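Local atomic coordinates of Protease/Reverse transcriptase/ribonuclease H (Eastern chimpanzee simian foamy virus, PDB entry 7KSF), a protein that combines an aspartic protease with a reverse transcriptase and ribonuclease H in one chain, probably processing viral polyproteins and copying the RNA genome into DNA. Residues A[375-389]-A[422-436]. The protein carries 1 engineered substitution. Numbering follows the deposited sequence.
Sequences LNITPPKDLKQLQSI and IEWSEENTKQLNMVI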
ATOM      1  N   LEU A 375      -0.408  12.666  19.429  1.00112.50           N
ATOM      2  CA  LEU A 375      -1.455  11.789  19.918  1.00117.73           C
ATOM      3  C   LEU A 375      -1.064  11.227  21.280  1.00116.48           C
ATOM      4  O   LEU A 375       0.090  11.306  21.708  1.00112.82           O
ATOM      5  CB  LEU A 375      -1.727  10.661  18.917  1.00126.95           C
ATOM      6  CG  LEU A 375      -2.036  11.117  17.485  1.00142.89           C
ATOM      7  CD1 LEU A 375      -2.290   9.925  16.569  1.00156.14           C
ATOM      8  CD2 LEU A 375      -3.214  12.081  17.458  1.00135.79           C
ATOM      9  N   ASN A 376      -2.058  10.666  21.964  1.00124.71           N
ATOM     10  CA  ASN A 376      -1.838  10.128  23.293  1.00113.87           C
ATOM     11  C   ASN A 376      -1.007   8.848  23.222  1.00113.28           C
ATOM     12  O   ASN A 376      -0.850   8.227  22.167  1.00113.01           O
ATOM     13  CB  ASN A 376      -3.174   9.872  23.987  1.00117.12           C
ATOM     14  CG  ASN A 376      -3.978  11.141  24.177  1.00112.83           C
ATOM     15  OD1 ASN A 376      -4.698  11.576  23.278  1.00119.66           O
ATOM     16  ND2 ASN A 376      -3.855  11.751  25.350  1.00112.95           N
ATOM     17  N   ILE A 377      -0.461   8.461  24.371  1.00112.65           N
ATOM     18  CA  ILE A 377       0.404   7.297  24.486  1.00112.56           C
ATOM     19  C   ILE A 377      -0.179   6.366  25.536  1.00114.01           C
ATOM     20  O   ILE A 377      -0.605   6.813  26.607  1.00114.47           O
ATOM     21  CB  ILE A 377       1.851   7.694  24.850  1.00111.87           C
ATOM     22  CG1 ILE A 377       2.419   8.645  23.794  1.00110.84           C
ATOM     23  CG2 ILE A 377       2.727   6.462  24.993  1.00110.94           C
ATOM     24  CD1 ILE A 377       3.860   9.022  24.039  1.00110.38           C
ATOM     25  N   THR A 378      -0.204   5.074  25.226  1.00116.59           N
ATOM     26  CA  THR A 378      -0.682   4.096  26.184  1.00116.42           C
ATOM     27  C   THR A 378       0.287   4.019  27.370  1.00117.31           C
ATOM     28  O   THR A 378       1.481   4.296  27.224  1.00116.14           O
ATOM     29  CB  THR A 378      -0.838   2.726  25.523  1.00118.23           C
ATOM     30  OG1 THR A 378      -1.605   1.859  26.369  1.00137.48           O
ATOM     31  CG2 THR A 378       0.514   2.088  25.256  1.00116.06           C
ATOM     32  N   PRO A 379      -0.214   3.697  28.559  1.00119.42           N
ATOM     33  CA  PRO A 379       0.660   3.583  29.731  1.00119.56           C
ATOM     34  C   PRO A 379       1.744   2.547  29.511  1.00118.33           C
ATOM     35  O   PRO A 379       1.480   1.462  28.971  1.00118.56           O
ATOM     36  CB  PRO A 379      -0.303   3.152  30.845  1.00134.70           C
ATOM     37  CG  PRO A 379      -1.619   3.707  30.427  1.00153.06           C
ATOM     38  CD  PRO A 379      -1.639   3.625  28.926  1.00131.94           C
ATOM     39  N   PRO A 380       2.978   2.844  29.907  1.00117.85           N
ATOM     40  CA  PRO A 380       4.059   1.870  29.732  1.00117.23           C
ATOM     41  C   PRO A 380       3.900   0.690  30.674  1.00117.47           C
ATOM     42  O   PRO A 380       3.420   0.821  31.802  1.00117.62           O
ATOM     43  CB  PRO A 380       5.319   2.679  30.058  1.00118.71           C
ATOM     44  CG  PRO A 380       4.844   3.744  30.982  1.00125.46           C
ATOM     45  CD  PRO A 380       3.452   4.092  30.526  1.00121.19           C
ATOM     46  N   LYS A 381       4.314  -0.480  30.193  1.00117.04           N
ATOM     47  CA  LYS A 381       4.238  -1.700  30.980  1.00117.11           C
ATOM     48  C   LYS A 381       5.474  -1.939  31.832  1.00120.96           C
ATOM     49  O   LYS A 381       5.406  -2.709  32.794  1.00127.06           O
ATOM     50  CB  LYS A 381       4.029  -2.914  30.070  1.00116.87           C
ATOM     51  CG  LYS A 381       5.260  -3.292  29.262  1.00115.63           C
ATOM     52  CD  LYS A 381       5.126  -4.679  28.661  1.00122.31           C
ATOM     53  CE  LYS A 381       6.446  -5.151  28.071  1.00136.29           C
ATOM     54  NZ  LYS A 381       7.532  -5.171  29.090  1.00128.80           N
ATOM     55  N   ASP A 382       6.597  -1.302  31.507  1.00120.67           N
ATOM     56  CA  ASP A 382       7.866  -1.600  32.146  1.00128.69           C
ATOM     57  C   ASP A 382       8.595  -0.294  32.440  1.00122.39           C
ATOM     58  O   ASP A 382       8.188   0.785  32.004  1.00119.58           O
ATOM     59  CB  ASP A 382       8.721  -2.526  31.267  1.00127.19           C
ATOM     60  CG  ASP A 382       9.891  -3.134  32.015  1.00132.52           C
ATOM     61  OD1 ASP A 382       9.792  -3.296  33.249  1.00129.61           O
ATOM     62  OD2 ASP A 382      10.910  -3.452  31.368  1.00135.94           O
ATOM     63  N   LEU A 383       9.682  -0.412  33.204  1.00121.00           N
ATOM     64  CA  LEU A 383      10.520   0.747  33.492  1.00121.72           C
ATOM     65  C   LEU A 383      11.226   1.249  32.239  1.00123.02           C
ATOM     66  O   LEU A 383      11.325   2.464  32.024  1.00120.40           O
ATOM     67  CB  LEU A 383      11.540   0.392  34.574  1.00123.66           C
ATOM     68  CG  LEU A 383      12.579   1.453  34.933  1.00142.40           C
ATOM     69  CD1 LEU A 383      11.913   2.661  35.572  1.00155.61           C
ATOM     70  CD2 LEU A 383      13.634   0.864  35.853  1.00132.55           C
ATOM     71  N   LYS A 384      11.724   0.335  31.403  1.00133.31           N
ATOM     72  CA  LYS A 384      12.444   0.746  30.202  1.00121.42           C
ATOM     73  C   LYS A 384      11.543   1.488  29.226  1.00117.40           C
ATOM     74  O   LYS A 384      12.027   2.305  28.433  1.00115.11           O
ATOM     75  CB  LYS A 384      13.075  -0.468  29.523  1.00113.93           C
ATOM     76  CG  LYS A 384      14.092  -1.208  30.379  1.00113.79           C
ATOM     77  CD  LYS A 384      14.692  -2.388  29.628  1.00117.08           C
ATOM     78  CE  LYS A 384      15.739  -3.107  30.470  1.00109.28           C
ATOM     79  NZ  LYS A 384      16.345  -4.260  29.742  1.00107.48           N
ATOM     80  N   GLN A 385      10.238   1.214  29.257  1.00119.43           N
ATOM     81  CA  GLN A 385       9.296   1.930  28.410  1.00124.79           C
ATOM     82  C   GLN A 385       8.881   3.272  29.007  1.00124.25           C
ATOM     83  O   GLN A 385       8.411   4.145  28.271  1.00116.68           O
ATOM     84  CB  GLN A 385       8.066   1.056  28.150  1.00124.01           C
ATOM     85  CG  GLN A 385       8.412  -0.293  27.522  1.00121.86           C
ATOM     86  CD  GLN A 385       7.528  -0.632  26.340  1.00113.91           C
ATOM     87  OE1 GLN A 385       6.476  -0.026  26.148  1.00111.95           O
ATOM     88  NE2 GLN A 385       7.957  -1.601  25.537  1.00108.26           N
ATOM     89  N   LEU A 386       9.060   3.457  30.314  1.00127.34           N
ATOM     90  CA  LEU A 386       8.777   4.730  30.970  1.00136.29           C
ATOM     91  C   LEU A 386       9.968   5.682  30.912  1.00133.73           C
ATOM     92  O   LEU A 386       9.780   6.901  30.831  1.00129.87           O
ATOM     93  CB  LEU A 386       8.369   4.487  32.426  1.00147.45           C
ATOM     94  CG  LEU A 386       7.953   5.730  33.216  1.00159.02           C
ATOM     95  CD1 LEU A 386       6.808   6.444  32.513  1.00159.34           C
ATOM     96  CD2 LEU A 386       7.565   5.355  34.636  1.00172.77           C
ATOM     97  N   GLN A 387      11.192   5.149  30.958  1.00123.11           N
ATOM     98  CA  GLN A 387      12.365   6.001  30.798  1.00120.05           C
ATOM     99  C   GLN A 387      12.452   6.567  29.387  1.00123.35           C
ATOM    100  O   GLN A 387      13.013   7.649  29.185  1.00119.24           O
ATOM    101  CB  GLN A 387      13.637   5.216  31.130  1.00119.51           C
ATOM    102  CG  GLN A 387      13.754   4.784  32.585  1.00120.66           C
ATOM    103  CD  GLN A 387      14.957   3.889  32.826  1.00121.29           C
ATOM    104  OE1 GLN A 387      15.398   3.166  31.933  1.00119.81           O
ATOM    105  NE2 GLN A 387      15.495   3.939  34.041  1.00126.76           N
ATOM    106  N   SER A 388      11.904   5.850  28.404  1.00125.22           N
ATOM    107  CA  SER A 388      11.949   6.311  27.019  1.00133.26           C
ATOM    108  C   SER A 388      11.094   7.558  26.825  1.00121.02           C
ATOM    109  O   SER A 388      11.519   8.518  26.169  1.00122.54           O
ATOM    110  CB  SER A 388      11.486   5.196  26.080  1.00128.45           C
ATOM    111  OG  SER A 388      12.305   4.046  26.199  1.00114.80           O
ATOM    112  N   ILE A 389       9.883   7.562  27.387  1.00117.75           N
ATOM    113  CA  ILE A 389       8.983   8.692  27.201  1.00120.24           C
ATOM    114  C   ILE A 389       9.430   9.904  28.013  1.00130.02           C
ATOM    115  O   ILE A 389       9.090  11.039  27.661  1.00123.61           O
ATOM    116  CB  ILE A 389       7.541   8.271  27.545  1.00131.31           C
ATOM    117  CG1 ILE A 389       6.544   9.375  27.187  1.00132.99           C
ATOM    118  CG2 ILE A 389       7.418   7.889  29.009  1.00120.96           C
ATOM    119  CD1 ILE A 389       5.108   9.027  27.508  1.00125.74           C
ATOM    120  N   ILE A 422       6.891  -1.133  38.297  1.00140.13           N
ATOM    121  CA  ILE A 422       6.329   0.191  38.529  1.00142.00           C
ATOM    122  C   ILE A 422       4.810   0.098  38.517  1.00149.04           C
ATOM    123  O   ILE A 422       4.226  -0.591  37.674  1.00156.75           O
ATOM    124  CB  ILE A 422       6.834   1.214  37.487  1.00137.05           C
ATOM    125  CG1 ILE A 422       6.531   0.741  36.065  1.00133.80           C
ATOM    126  CG2 ILE A 422       8.324   1.441  37.659  1.00136.43           C
ATOM    127  CD1 ILE A 422       6.944   1.729  34.998  1.00130.83           C
ATOM    128  N   GLU A 423       4.177   0.782  39.466  1.00144.39           N
ATOM    129  CA  GLU A 423       2.725   0.854  39.557  1.00147.79           C
ATOM    130  C   GLU A 423       2.257   2.182  38.981  1.00137.35           C
ATOM    131  O   GLU A 423       2.756   3.244  39.370  1.00131.70           O
ATOM    132  CB  GLU A 423       2.262   0.703  41.008  1.00158.49           C
ATOM    133  CG  GLU A 423       0.760   0.824  41.204  1.00160.20           C
ATOM    134  CD  GLU A 423       0.347   0.649  42.653  1.00168.43           C
ATOM    135  OE1 GLU A 423       1.213   0.304  43.485  1.00154.75           O
ATOM    136  OE2 GLU A 423      -0.846   0.861  42.963  1.00177.26           O
ATOM    137  N   TRP A 424       1.299   2.126  38.060  1.00133.95           N
ATOM    138  CA  TRP A 424       0.817   3.295  37.337  1.00131.57           C
ATOM    139  C   TRP A 424      -0.616   3.589  37.764  1.00134.34           C
ATOM    140  O   TRP A 424      -1.491   2.723  37.649  1.00140.47           O
ATOM    141  CB  TRP A 424       0.894   3.068  35.828  1.00125.05           C
ATOM    142  CG  TRP A 424       0.451   4.243  35.010  1.00123.51           C
ATOM    143  CD1 TRP A 424      -0.823   4.549  34.627  1.00124.23           C
ATOM    144  CD2 TRP A 424       1.286   5.272  34.469  1.00125.88           C
ATOM    145  NE1 TRP A 424      -0.832   5.704  33.886  1.00122.51           N
ATOM    146  CE2 TRP A 424       0.451   6.170  33.775  1.00121.63           C
ATOM    147  CE3 TRP A 424       2.661   5.523  34.508  1.00128.55           C
ATOM    148  CZ2 TRP A 424       0.945   7.295  33.124  1.00120.79           C
ATOM    149  CZ3 TRP A 424       3.150   6.641  33.864  1.00128.81           C
ATOM    150  CH2 TRP A 424       2.296   7.513  33.180  1.00125.36           C
ATOM    151  N   SER A 425      -0.853   4.804  38.250  1.00123.33           N
ATOM    152  CA  SER A 425      -2.182   5.220  38.672  1.00122.10           C
ATOM    153  C   SER A 425      -2.954   5.809  37.497  1.00121.85           C
ATOM    154  O   SER A 425      -2.375   6.405  36.583  1.00121.33           O
ATOM    155  CB  SER A 425      -2.096   6.244  39.803  1.00121.35           C
ATOM    156  OG  SER A 425      -1.353   5.733  40.897  1.00121.49           O
ATOM    157  N   GLU A 426      -4.280   5.637  37.532  1.00123.42           N
ATOM    158  CA  GLU A 426      -5.123   6.131  36.447  1.00124.94           C
ATOM    159  C   GLU A 426      -5.046   7.646  36.317  1.00120.69           C
ATOM    160  O   GLU A 426      -5.194   8.181  35.213  1.00119.85           O
ATOM    161  CB  GLU A 426      -6.574   5.694  36.662  1.00149.34           C
ATOM    162  CG  GLU A 426      -6.777   4.189  36.685  1.00144.35           C
ATOM    163  CD  GLU A 426      -8.233   3.801  36.873  1.00153.97           C
ATOM    164  OE1 GLU A 426      -9.087   4.711  36.931  1.00165.48           O
ATOM    165  OE2 GLU A 426      -8.519   2.589  36.959  1.00160.67           O
ATOM    166  N   GLU A 427      -4.820   8.352  37.428  1.00120.09           N
ATOM    167  CA  GLU A 427      -4.673   9.800  37.354  1.00121.03           C
ATOM    168  C   GLU A 427      -3.391  10.186  36.627  1.00124.20           C
ATOM    169  O   GLU A 427      -3.361  11.193  35.912  1.00118.02           O
ATOM    170  CB  GLU A 427      -4.705  10.405  38.758  1.00119.25           C
ATOM    171  CG  GLU A 427      -5.951  10.052  39.558  1.00119.45           C
ATOM    172  CD  GLU A 427      -7.226  10.624  38.958  1.00121.07           C
ATOM    173  OE1 GLU A 427      -7.142  11.628  38.221  1.00118.02           O
ATOM    174  OE2 GLU A 427      -8.309  10.063  39.226  1.00120.90           O
ATOM    175  N   ASN A 428      -2.325   9.396  36.794  1.00128.58           N
ATOM    176  CA  ASN A 428      -1.095   9.653  36.054  1.00118.96           C
ATOM    177  C   ASN A 428      -1.332   9.583  34.553  1.00118.43           C
ATOM    178  O   ASN A 428      -0.777  10.384  33.792  1.00117.84           O
ATOM    179  CB  ASN A 428      -0.006   8.665  36.472  1.00119.99           C
ATOM    180  CG  ASN A 428       0.285   8.703  37.956  1.00120.22           C
ATOM    181  OD1 ASN A 428       0.521   7.670  38.582  1.00120.68           O
ATOM    182  ND2 ASN A 428       0.259   9.898  38.535  1.00129.60           N
ATOM    183  N   THR A 429      -2.150   8.625  34.108  1.00118.74           N
ATOM    184  CA  THR A 429      -2.553   8.580  32.706  1.00118.31           C
ATOM    185  C   THR A 429      -3.235   9.879  32.296  1.00117.10           C
ATOM    186  O   THR A 429      -3.028  10.378  31.183  1.00116.68           O
ATOM    187  CB  THR A 429      -3.486   7.393  32.468  1.00119.74           C
ATOM    188  OG1 THR A 429      -2.843   6.184  32.888  1.00121.78           O
ATOM    189  CG2 THR A 429      -3.849   7.281  30.994  1.00119.90           C
ATOM    190  N   LYS A 430      -4.053  10.441  33.188  1.00116.99           N
ATOM    191  CA  LYS A 430      -4.680  11.728  32.912  1.00118.05           C
ATOM    192  C   LYS A 430      -3.661  12.859  32.962  1.00117.12           C
ATOM    193  O   LYS A 430      -3.720  13.790  32.152  1.00116.61           O
ATOM    194  CB  LYS A 430      -5.813  11.976  33.906  1.00117.78           C
ATOM    195  CG  LYS A 430      -6.634  13.215  33.624  1.00115.01           C
ATOM    196  CD  LYS A 430      -7.685  13.405  34.698  1.00114.58           C
ATOM    197  CE  LYS A 430      -8.530  14.634  34.428  1.00117.97           C
ATOM    198  NZ  LYS A 430      -9.526  14.851  35.510  1.00135.66           N
ATOM    199  N   GLN A 431      -2.720  12.793  33.909  1.00120.97           N
ATOM    200  CA  GLN A 431      -1.632  13.769  33.950  1.00118.91           C
ATOM    201  C   GLN A 431      -0.840  13.754  32.652  1.00115.64           C
ATOM    202  O   GLN A 431      -0.517  14.809  32.093  1.00115.13           O
ATOM    203  CB  GLN A 431      -0.707  13.478  35.128  1.00121.01           C
ATOM    204  CG  GLN A 431      -1.373  13.510  36.480  1.00134.37           C
ATOM    205  CD  GLN A 431      -0.516  12.869  37.548  1.00141.79           C
ATOM    206  OE1 GLN A 431       0.636  12.509  37.304  1.00132.60           O
ATOM    207  NE2 GLN A 431      -1.077  12.712  38.739  1.00141.62           N
ATOM    208  N   LEU A 432      -0.504  12.559  32.166  1.00116.05           N
ATOM    209  CA  LEU A 432       0.187  12.440  30.888  1.00116.08           C
ATOM    210  C   LEU A 432      -0.639  13.053  29.765  1.00115.47           C
ATOM    211  O   LEU A 432      -0.108  13.754  28.898  1.00115.18           O
ATOM    212  CB  LEU A 432       0.486  10.968  30.602  1.00117.76           C
ATOM    213  CG  LEU A 432       1.141  10.661  29.258  1.00131.52           C
ATOM    214  CD1 LEU A 432       2.485  11.364  29.142  1.00153.14           C
ATOM    215  CD2 LEU A 432       1.298   9.161  29.100  1.00137.24           C
ATOM    216  N   ASN A 433      -1.953  12.804  29.780  1.00115.22           N
ATOM    217  CA  ASN A 433      -2.841  13.428  28.806  1.00114.48           C
ATOM    218  C   ASN A 433      -2.817  14.948  28.925  1.00114.10           C
ATOM    219  O   ASN A 433      -2.975  15.652  27.919  1.00113.87           O
ATOM    220  CB  ASN A 433      -4.267  12.896  28.986  1.00118.38           C
ATOM    221  CG  ASN A 433      -5.178  13.265  27.832  1.00119.25           C
ATOM    222  OD1 ASN A 433      -4.714  13.513  26.718  1.00118.09           O
ATOM    223  ND2 ASN A 433      -6.482  13.305  28.092  1.00112.35           N
ATOM    224  N   MET A 434      -2.606  15.472  30.135  1.00114.37           N
ATOM    225  CA  MET A 434      -2.482  16.919  30.297  1.00114.25           C
ATOM    226  C   MET A 434      -1.186  17.432  29.683  1.00113.73           C
ATOM    227  O   MET A 434      -1.167  18.496  29.055  1.00113.22           O
ATOM    228  CB  MET A 434      -2.558  17.291  31.777  1.00134.46           C
ATOM    229  CG  MET A 434      -3.857  16.916  32.457  1.00127.57           C
ATOM    230  SD  MET A 434      -3.705  16.980  34.249  1.00122.07           S
ATOM    231  CE  MET A 434      -5.351  16.484  34.736  1.00117.94           C
ATOM    232  N   VAL A 435      -0.091  16.689  29.867  1.00113.93           N
ATOM    233  CA  VAL A 435       1.194  17.072  29.286  1.00113.68           C
ATOM    234  C   VAL A 435       1.059  17.249  27.781  1.00113.52           C
ATOM    235  O   VAL A 435       1.632  18.176  27.194  1.00112.77           O
ATOM    236  CB  VAL A 435       2.269  16.025  29.632  1.00114.01           C
ATOM    237  CG1 VAL A 435       3.610  16.428  29.049  1.00114.15           C
ATOM    238  CG2 VAL A 435       2.375  15.832  31.135  1.00114.63           C
ATOM    239  N   ILE A 436       0.299  16.366  27.136  1.00114.00           N
ATOM    240  CA  ILE A 436       0.105  16.462  25.697  1.00116.56           C
ATOM    241  C   ILE A 436      -0.735  17.686  25.354  1.00115.76           C
ATOM    242  O   ILE A 436      -0.408  18.441  24.432  1.00113.26           O
ATOM    243  CB  ILE A 436      -0.539  15.169  25.167  1.00138.08           C
ATOM    244  CG1 ILE A 436       0.258  13.956  25.652  1.00140.94           C
ATOM    245  CG2 ILE A 436      -0.608  15.194  23.648  1.00140.07           C
ATOM    246  CD1 ILE A 436      -0.393  12.635  25.343  1.00136.42           C
TER
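P379 lies over the indole of W424, and the two side chains cross at about a right angle. Its CB stands 4.1 Å from the centroid of the five-membered ring and only 13° off the ring normal, a CH-pi contact. P380 adds its CD above the same face, toward the six-membered ring, while N428, in the first turn of helix 426-440, sets its CB against the opposite face. Proline suits this place because its rigid, puckered ring presents C-H groups to an aromatic surface and fits an extended segment. With CG anti to the backbone N (chi1 -178°), W424 swings its ring out toward 375-389, where one face meets both prolines. L386 approaches the indole obliquely, CD1 lying 3.9 Å from CZ3, and turns its other methyl, CD2, to I422 CD1 at 3.7 Å. That isoleucine methyl also lies against the backbone at D382. Farther along, I389 and L432 meet tip to tip through their CD1 methyls, 3.9 Å apart, branched aliphatic chains that bring the two helices together. At the more exposed end, N376 ND2 donates to N433 OD1 in a bent hydrogen bond, modelled so short that its detail is doubtful; the amide planes are 61° apart. I436 lays its CD1 methyl along N376, beside CA and the amide, an apolar cover for the backbone here. The contact joins a proline-containing linker and helix 383-392 to helix 426-440. Strand 376-377 pairs antiparallel with 574-575, L410 and L413 of helix 408-417 touch W424 and N428 respectively, and Y679 of helix 667-683 touches P379, W424 and T429.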